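Side-chain contacts in Crh-like protein 5 (Neosartorya fumigata, PDB 6IBU), which couples chitinase and transglycosylase activities to transfer chitin to 1,6-beta-glucan or to other chitin, cross-linking polysaccharides in the fungal cell wall and septa: residues Pro12-Leu17 with Glu92-Asp97; Tyr230-Asn235 with Gln240-Asp245. All blocks are in the same frame, centred on the assembly; numbering follows the deposited sequence.

How the contacts relate
Contact 1 ties residues 12-17 near the N-terminus to the turn 92-97. Contact 2 is the C-terminal hairpin of 230-235 and 240-245. Their centres lie about 10 Å apart. Both reach one small antiparallel sheet, contact 1 through strand 14-15 and contact 2 through its other two strands, 229-232 and 242-243. Asn14 N and Tyr230 O, 2.8 Å apart, probably hydrogen-bond, and Asn14 OD1 lies 3.4 Å from Tyr232 CE1. The Asp94 side chain is about 8 Å from that of chitin-binding Arg182. Contact 1 is the closer to Glu98, the probable nucleophile, though only slightly: the Asp94 side chain is about 10 Å from that of Glu98, the Tyr232 side chain about 11 Å.

Contact 1: residues Pro12-Leu17 with Glu92-Asp97; sequences PPNKGL and ESDDLD
Asn14 and Asp94 reach toward each other from opposite directions and meet through their polar ends. Asn14 chi1 of -64° puts CG beside the backbone N and opposite the carbonyl carbon, which carries the amide across to Asp94. Asn14 ND2 donates to Asp94 OD2 over 2.6 Å. The bond is short but bent, with 137° at the hydrogen. OD2 lies close to the plane of the amide, yet the amide meets it from above the carboxylate plane. The two flat groups stand nearly at right angles, 81° apart. The other end of the amide is used too: a water donates to Asn14 OD1 and accepts from Asp94 N, the water oxygen lying 2.9 Å from that N. One direct bond and one water bridge therefore fix the rotation of the amide. Asp94 OD1 has its own partner, the hydroxyl of Tyr67, which holds the carboxylate from a second point.

The join between the segments is slender: Asn14 is buried, but Asp94 is partly exposed, and together the segments bury only 75 Å². The inside of the turn is much tighter. Asp95 OD1 accepts from Ser93 OG at 2.6 Å and from Asp97 N at 3.3 Å, the two donors coming from opposite faces of the carboxylate. The second bond makes an Asx turn. Thr177 OG1 bonds the same oxygen. Leu96 N to Ser93 O closes a type I turn; Leu96 is in the left-handed conformation and Ser93 N bonds Asp97 O, as in a G1 bulge.

The turn links strand 85-93 to strand 98-105, neighbours in the seven-stranded sheet of the GH16 beta-sandwich. Glu92, just before it, forms a salt bridge with chitin-binding Arg182 on the adjoining strand 179-187. Asn14 lies on strand 14-15, an outer strand of the small three-stranded sheet, so its amide ties that sheet to the turn at the end of strand 85-93.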
# COMPACT_ATOMS: atom_id res chain seq x y z
N PRO A 12 -4.96 -9.47 -19.77
CA PRO A 12 -3.83 -8.83 -20.46
C PRO A 12 -2.65 -8.64 -19.50
O PRO A 12 -2.83 -8.58 -18.29
CB PRO A 12 -4.37 -7.46 -20.89
CG PRO A 12 -5.87 -7.54 -20.71
CD PRO A 12 -6.12 -8.58 -19.63
N PRO A 13 -1.39 -8.60 -20.00
CA PRO A 13 -0.22 -8.39 -19.16
C PRO A 13 -0.23 -7.12 -18.29
O PRO A 13 -0.75 -6.14 -18.75
CB PRO A 13 0.93 -8.21 -20.15
CG PRO A 13 0.48 -8.94 -21.39
CD PRO A 13 -1.03 -8.86 -21.41
N ASN A 14 0.38 -7.18 -17.10
CA ASN A 14 0.63 -5.98 -16.26
C ASN A 14 1.79 -5.21 -16.89
O ASN A 14 2.77 -5.84 -17.23
CB ASN A 14 1.00 -6.35 -14.82
CG ASN A 14 -0.09 -7.06 -14.05
OD1 ASN A 14 0.19 -8.02 -13.32
ND2 ASN A 14 -1.32 -6.60 -14.15
N LYS A 15 1.65 -3.89 -17.04
CA LYS A 15 2.79 -3.01 -17.40
C LYS A 15 3.85 -3.14 -16.32
O LYS A 15 3.49 -3.06 -15.13
CB LYS A 15 2.32 -1.57 -17.53
CG LYS A 15 3.42 -0.57 -17.87
CD LYS A 15 2.86 0.80 -18.24
CE LYS A 15 3.89 1.74 -18.83
NZ LYS A 15 4.13 1.48 -20.27
N GLY A 16 5.10 -3.33 -16.72
CA GLY A 16 6.22 -3.60 -15.80
C GLY A 16 7.06 -2.36 -15.58
O GLY A 16 7.07 -1.49 -16.44
N LEU A 17 7.73 -2.28 -14.44
CA LEU A 17 8.81 -1.30 -14.22
C LEU A 17 10.06 -1.90 -14.87
O LEU A 17 10.65 -2.85 -14.29
CB LEU A 17 8.96 -1.08 -12.72
CG LEU A 17 10.16 -0.26 -12.28
CD1 LEU A 17 10.07 1.13 -12.86
CD2 LEU A 17 10.24 -0.19 -10.78
N GLU A 92 -0.27 -4.11 -4.09
CA GLU A 92 -1.43 -4.95 -4.47
C GLU A 92 -1.21 -5.52 -5.87
O GLU A 92 -0.84 -4.75 -6.78
CB GLU A 92 -2.73 -4.15 -4.41
CG GLU A 92 -3.95 -4.99 -4.71
CD GLU A 92 -5.27 -4.28 -4.46
OE1 GLU A 92 -5.51 -3.24 -5.12
OE2 GLU A 92 -6.04 -4.75 -3.57
N SER A 93 -1.53 -6.80 -6.02
CA SER A 93 -1.50 -7.50 -7.32
C SER A 93 -2.91 -7.58 -7.88
O SER A 93 -3.90 -7.37 -7.15
CB SER A 93 -0.90 -8.86 -7.16
OG SER A 93 -1.90 -9.83 -6.87
N ASP A 94 -3.00 -7.91 -9.17
CA ASP A 94 -4.26 -8.18 -9.89
C ASP A 94 -4.96 -9.44 -9.34
O ASP A 94 -6.19 -9.47 -9.52
CB ASP A 94 -3.99 -8.16 -11.39
CG ASP A 94 -3.83 -6.76 -11.97
OD1 ASP A 94 -3.78 -5.78 -11.17
OD2 ASP A 94 -3.69 -6.65 -13.20
N ASP A 95 -4.29 -10.41 -8.66
CA ASP A 95 -5.01 -11.55 -8.00
C ASP A 95 -5.25 -11.24 -6.52
O ASP A 95 -5.76 -12.06 -5.79
CB ASP A 95 -4.38 -12.94 -8.19
CG ASP A 95 -3.04 -13.19 -7.52
OD1 ASP A 95 -2.57 -12.35 -6.76
OD2 ASP A 95 -2.46 -14.26 -7.80
N LEU A 96 -5.03 -9.99 -6.14
CA LEU A 96 -5.33 -9.48 -4.78
C LEU A 96 -4.36 -10.10 -3.76
O LEU A 96 -4.73 -10.17 -2.62
CB LEU A 96 -6.79 -9.75 -4.42
CG LEU A 96 -7.76 -9.04 -5.36
CD1 LEU A 96 -9.21 -9.30 -4.95
CD2 LEU A 96 -7.45 -7.54 -5.38
N ASP A 97 -3.16 -10.49 -4.16
CA ASP A 97 -2.03 -10.56 -3.22
C ASP A 97 -1.82 -9.13 -2.73
O ASP A 97 -2.07 -8.18 -3.48
CB ASP A 97 -0.74 -11.08 -3.84
CG ASP A 97 -0.71 -12.59 -4.03
OD1 ASP A 97 -1.50 -13.30 -3.38
OD2 ASP A 97 0.12 -13.05 -4.87
O HOH W 1 -0.51 -8.26 -10.63

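Contact 2: residues Tyr230-Asn235 with Gln240-Asp245; sequences YTYSDN and QSIKFD
Ser241 O is gripped twice by Ser233. The backbone N and the hydroxyl OG each donate to it over 2.9 Å, from opposite faces of the carbonyl plane. Ser233 OG can do this because chi1 of 72° sets it between its own N and carbonyl carbon. Next along, the Asp234 carboxylate lies against Ser241 CB, while its OD1 accepts from Ser236 N in the connecting loop. Ser241 OG bonds Ser238 O in that loop.

Beyond the serines the segments form an antiparallel beta hairpin. Thr231 and Lys243 are its hydrogen-bonded pair: Thr231 N donates to Lys243 O at 2.9 Å, and Lys243 N returns a bond to Thr231 O at 2.8 Å. Tyr232 and Ile242 are the adjacent non-hydrogen-bonded pair. This hairpin gives the three-stranded sheet its C-terminal outer strand, 242-243.

The two faces differ. On the face of Thr231 and Lys243, Lys243 CG packs on Ser233 CB at 3.6 Å, and beyond CG the lysine chain bends at chi2 and chi3. On the other face, Ile242 CD1 sits over the centre of the Tyr232 ring, 3.7 Å from its centroid, in a CH-pi contact. Ile242 CG2 turns to Tyr230 CB instead, so the two branches of the isoleucine serve two tyrosines.

Tyr230 CE1 lies over one face of the Phe244 ring in an offset edge-to-face pair, with planes at 72°. The Tyr230 hydroxyl bonds Asn225 O and Asn223 ND2, which fixes the far end of the ring.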
# COMPACT_ATOMS: atom_id res chain seq x y z
N TYR A 230 4.47 -8.21 -17.34
CA TYR A 230 4.30 -9.50 -16.65
C TYR A 230 3.01 -10.13 -17.13
O TYR A 230 2.01 -9.44 -17.23
CB TYR A 230 4.25 -9.33 -15.14
CG TYR A 230 5.45 -8.64 -14.54
CD1 TYR A 230 6.68 -9.27 -14.45
CD2 TYR A 230 5.35 -7.33 -14.09
CE1 TYR A 230 7.76 -8.63 -13.90
CE2 TYR A 230 6.42 -6.67 -13.53
CZ TYR A 230 7.62 -7.34 -13.43
OH TYR A 230 8.68 -6.68 -12.88
N THR A 231 3.06 -11.43 -17.38
CA THR A 231 1.90 -12.23 -17.83
C THR A 231 1.69 -13.35 -16.81
O THR A 231 2.67 -14.00 -16.49
CB THR A 231 2.15 -12.81 -19.23
OG1 THR A 231 2.28 -11.70 -20.13
CG2 THR A 231 1.05 -13.75 -19.68
N TYR A 232 0.47 -13.55 -16.35
CA TYR A 232 0.09 -14.74 -15.55
C TYR A 232 -0.17 -15.88 -16.54
O TYR A 232 -1.18 -15.83 -17.24
CB TYR A 232 -1.15 -14.45 -14.72
CG TYR A 232 -1.01 -13.49 -13.57
CD1 TYR A 232 -0.79 -12.14 -13.76
CD2 TYR A 232 -1.21 -13.92 -12.27
CE1 TYR A 232 -0.73 -11.25 -12.70
CE2 TYR A 232 -1.16 -13.05 -11.19
CZ TYR A 232 -0.92 -11.70 -11.41
OH TYR A 232 -0.88 -10.82 -10.37
N SER A 233 0.74 -16.84 -16.64
CA SER A 233 0.67 -17.92 -17.66
C SER A 233 -0.37 -18.99 -17.27
O SER A 233 -0.73 -19.78 -18.15
CB SER A 233 2.02 -18.54 -17.93
OG SER A 233 2.44 -19.34 -16.85
N ASP A 234 -0.87 -19.03 -16.04
CA ASP A 234 -1.87 -20.05 -15.65
C ASP A 234 -2.75 -19.52 -14.52
O ASP A 234 -2.76 -18.29 -14.31
CB ASP A 234 -1.16 -21.37 -15.32
CG ASP A 234 -0.18 -21.21 -14.18
OD1 ASP A 234 -0.58 -20.59 -13.18
OD2 ASP A 234 1.00 -21.64 -14.33
N ASN A 235 -3.48 -20.42 -13.85
CA ASN A 235 -4.51 -20.13 -12.82
C ASN A 235 -3.94 -20.32 -11.41
O ASN A 235 -4.69 -20.21 -10.46
CB ASN A 235 -5.71 -21.07 -13.00
CG ASN A 235 -5.38 -22.56 -12.90
OD1 ASN A 235 -4.21 -22.96 -12.91
ND2 ASN A 235 -6.41 -23.39 -12.83
N GLN A 240 5.90 -18.60 -9.89
CA GLN A 240 6.43 -19.49 -10.95
C GLN A 240 5.60 -19.33 -12.22
O GLN A 240 6.17 -19.51 -13.29
CB GLN A 240 6.47 -20.95 -10.50
CG GLN A 240 7.49 -21.22 -9.39
CD GLN A 240 6.89 -21.17 -8.01
OE1 GLN A 240 5.96 -20.41 -7.74
NE2 GLN A 240 7.42 -21.98 -7.10
N SER A 241 4.34 -18.92 -12.11
CA SER A 241 3.45 -18.74 -13.28
C SER A 241 3.72 -17.40 -13.98
O SER A 241 3.18 -17.22 -15.08
CB SER A 241 2.00 -18.87 -12.89
OG SER A 241 1.54 -17.73 -12.19
N ILE A 242 4.54 -16.50 -13.42
CA ILE A 242 4.69 -15.13 -14.00
C ILE A 242 5.75 -15.17 -15.12
O ILE A 242 6.89 -15.46 -14.83
CB ILE A 242 5.00 -14.08 -12.93
CG1 ILE A 242 3.96 -14.05 -11.80
CG2 ILE A 242 5.18 -12.71 -13.54
CD1 ILE A 242 2.54 -13.86 -12.27
N LYS A 243 5.34 -14.87 -16.34
CA LYS A 243 6.22 -14.80 -17.53
C LYS A 243 6.63 -13.35 -17.78
O LYS A 243 5.77 -12.45 -17.65
CB LYS A 243 5.51 -15.36 -18.78
CG LYS A 243 5.12 -16.83 -18.70
CD LYS A 243 6.23 -17.78 -18.21
CE LYS A 243 6.14 -19.17 -18.82
NZ LYS A 243 6.82 -20.18 -17.97
N PHE A 244 7.90 -13.14 -18.13
CA PHE A 244 8.44 -11.83 -18.56
C PHE A 244 9.77 -12.00 -19.30
O PHE A 244 10.51 -12.97 -19.04
CB PHE A 244 8.57 -10.91 -17.34
CG PHE A 244 9.42 -11.46 -16.23
CD1 PHE A 244 8.88 -12.32 -15.29
CD2 PHE A 244 10.76 -11.12 -16.13
CE1 PHE A 244 9.67 -12.84 -14.28
CE2 PHE A 244 11.54 -11.63 -15.11
CZ PHE A 244 10.99 -12.49 -14.19
N ASP A 245 10.05 -11.05 -20.20
CA ASP A 245 11.27 -11.00 -21.05
C ASP A 245 12.37 -10.25 -20.29
O ASP A 245 12.88 -10.80 -19.32
CB ASP A 245 10.92 -10.41 -22.43
CG ASP A 245 12.10 -9.91 -23.24
OD1 ASP A 245 13.20 -10.49 -23.10
OD2 ASP A 245 11.91 -8.93 -24.01
O HOH W 2 -0.96 -17.47 -12.13